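PDB 2NNN: probable transcriptional regulator from Pseudomonas aeruginosa, which probably binds DNA as a dimeric transcription factor of the MarR family, using a winged helix-turn-helix domain. Local coordinates for residues A[39-44]-A[72-76]. Numbering follows the deposited sequence.
Sequences TQWAAL and VVERL
In the winged helix-turn-helix domain of this MarR-family protein, helix 66-78, probably the recognition helix, packs across helix 38-50. Residues 39-44 and 72-76 are both regular alpha-helix, crossing at -84° with axes 9.7 Å apart and burying 346 Å² between them. Gln40 and Val72 form the nearest CA pair (5.6 Å). Val72 fills the hollow between Gln40 and Ala43, its CG1 lying 3.9 Å from Gln40 CA and 3.7 Å from Ala43 CB. One turn on, Leu76 fills the hollow between Gln40, Ala43 and Leu44: with chi1 between wells at -122°, its CD1 sits 3.7 Å from Gln40 O, its CD2 4.2 Å from Ala43 CB, and its CG 4.2 Å from Leu44 CD1. The CA-CB bond of Trp41 points away, and its side chain packs on Leu106 and Ala113 of helix 100-121. Gln40 is the main bump from helix 38-50, running past Val72 to Arg75, whose NE hydrogen-bonds to Gly71 O. Gln40 NE2 lies over one guanidinium face, 3.1 Å from Arg75 CZ, a packing contact between donors; a water joins Thr39 OG1 (3.1 Å) to Arg75 NH2, which donates to it at 2.6 Å.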
loop_
_atom_site.group_PDB
_atom_site.type_symbol
_atom_site.label_atom_id
_atom_site.label_comp_id
_atom_site.label_asym_id
_atom_site.label_seq_id
_atom_site.Cartn_x
_atom_site.Cartn_y
_atom_site.Cartn_z
ATOM N N THR A 39 -0.929 6.111 8.935
ATOM C CA THR A 39 -1.848 5.311 9.765
ATOM C C THR A 39 -1.924 5.884 11.163
ATOM O O THR A 39 -3.005 5.933 11.761
ATOM C CB THR A 39 -1.475 3.809 9.807
ATOM O OG1 THR A 39 -0.086 3.656 10.104
ATOM C CG2 THR A 39 -1.733 3.161 8.455
ATOM N N GLN A 40 -0.784 6.347 11.677
ATOM C CA GLN A 40 -0.769 7.093 12.929
ATOM C C GLN A 40 -1.735 8.275 12.901
ATOM O O GLN A 40 -2.440 8.511 13.875
ATOM C CB GLN A 40 0.650 7.540 13.296
ATOM C CG GLN A 40 1.458 6.427 13.955
ATOM C CD GLN A 40 2.947 6.711 14.008
ATOM O OE1 GLN A 40 3.387 7.858 13.899
ATOM N NE2 GLN A 40 3.735 5.656 14.183
ATOM N N TRP A 41 -1.789 8.966 11.767
ATOM C CA TRP A 41 -2.660 10.136 11.553
ATOM C C TRP A 41 -4.119 9.715 11.446
ATOM O O TRP A 41 -4.998 10.364 12.022
ATOM C CB TRP A 41 -2.229 10.903 10.285
ATOM C CG TRP A 41 -3.144 12.066 9.912
ATOM C CD1 TRP A 41 -4.013 12.125 8.848
ATOM C CD2 TRP A 41 -3.261 13.344 10.589
ATOM N NE1 TRP A 41 -4.657 13.346 8.826
ATOM C CE2 TRP A 41 -4.220 14.107 9.883
ATOM C CE3 TRP A 41 -2.652 13.909 11.722
ATOM C CZ2 TRP A 41 -4.596 15.397 10.287
ATOM C CZ3 TRP A 41 -3.024 15.200 12.114
ATOM C CH2 TRP A 41 -3.984 15.924 11.397
ATOM N N ALA A 42 -4.367 8.634 10.705
ATOM C CA ALA A 42 -5.710 8.068 10.517
ATOM C C ALA A 42 -6.357 7.700 11.852
ATOM O O ALA A 42 -7.521 8.036 12.088
ATOM C CB ALA A 42 -5.653 6.835 9.608
ATOM N N ALA A 43 -5.609 6.997 12.701
ATOM C CA ALA A 43 -6.070 6.654 14.052
ATOM C C ALA A 43 -6.315 7.897 14.883
ATOM O O ALA A 43 -7.280 7.950 15.611
ATOM C CB ALA A 43 -5.082 5.757 14.753
ATOM N N LEU A 44 -5.448 8.899 14.763
ATOM C CA LEU A 44 -5.627 10.169 15.495
ATOM C C LEU A 44 -6.914 10.871 15.041
ATOM O O LEU A 44 -7.742 11.268 15.866
ATOM C CB LEU A 44 -4.433 11.102 15.256
ATOM C CG LEU A 44 -4.294 12.292 16.190
ATOM C CD1 LEU A 44 -3.534 11.879 17.464
ATOM C CD2 LEU A 44 -3.585 13.448 15.489
ATOM N N VAL A 72 0.242 1.255 16.611
ATOM C CA VAL A 72 -0.027 2.636 16.261
ATOM C C VAL A 72 -0.426 3.408 17.526
ATOM O O VAL A 72 0.114 4.490 17.790
ATOM C CB VAL A 72 -1.115 2.755 15.160
ATOM C CG1 VAL A 72 -1.799 4.122 15.206
ATOM C CG2 VAL A 72 -0.520 2.481 13.800
ATOM N N VAL A 73 -1.354 2.847 18.308
ATOM C CA VAL A 73 -1.823 3.503 19.534
ATOM C C VAL A 73 -0.692 3.642 20.563
ATOM O O VAL A 73 -0.592 4.659 21.245
ATOM C CB VAL A 73 -3.061 2.798 20.146
ATOM C CG1 VAL A 73 -3.352 3.316 21.556
ATOM C CG2 VAL A 73 -4.280 3.004 19.270
ATOM N N GLU A 74 0.168 2.633 20.647
ATOM C CA GLU A 74 1.324 2.699 21.543
ATOM C C GLU A 74 2.335 3.774 21.137
ATOM O O GLU A 74 2.827 4.506 21.991
ATOM C CB GLU A 74 1.983 1.326 21.708
ATOM C CG GLU A 74 1.199 0.407 22.645
ATOM C CD GLU A 74 1.613 -1.063 22.564
ATOM O OE1 GLU A 74 2.616 -1.377 21.877
ATOM O OE2 GLU A 74 0.930 -1.913 23.198
ATOM N N ARG A 75 2.618 3.887 19.838
ATOM C CA ARG A 75 3.479 4.954 19.323
ATOM C C ARG A 75 2.847 6.339 19.470
ATOM O O ARG A 75 3.538 7.315 19.728
ATOM C CB ARG A 75 3.881 4.687 17.875
ATOM C CG ARG A 75 4.853 3.513 17.729
ATOM C CD ARG A 75 5.106 3.145 16.273
ATOM N NE ARG A 75 3.877 2.738 15.581
ATOM C CZ ARG A 75 3.774 2.566 14.264
ATOM N NH1 ARG A 75 4.823 2.772 13.469
ATOM N NH2 ARG A 75 2.616 2.202 13.736
ATOM N N LEU A 76 1.530 6.412 19.315
ATOM C CA LEU A 76 0.765 7.623 19.598
ATOM C C LEU A 76 0.806 7.954 21.104
ATOM O O LEU A 76 0.698 9.119 21.498
ATOM C CB LEU A 76 -0.676 7.420 19.129
ATOM C CG LEU A 76 -1.363 8.335 18.104
ATOM C CD1 LEU A 76 -0.455 8.738 16.959
ATOM C CD2 LEU A 76 -2.630 7.675 17.564
HETATM O O HOH W 1 2.727 3.249 11.310
#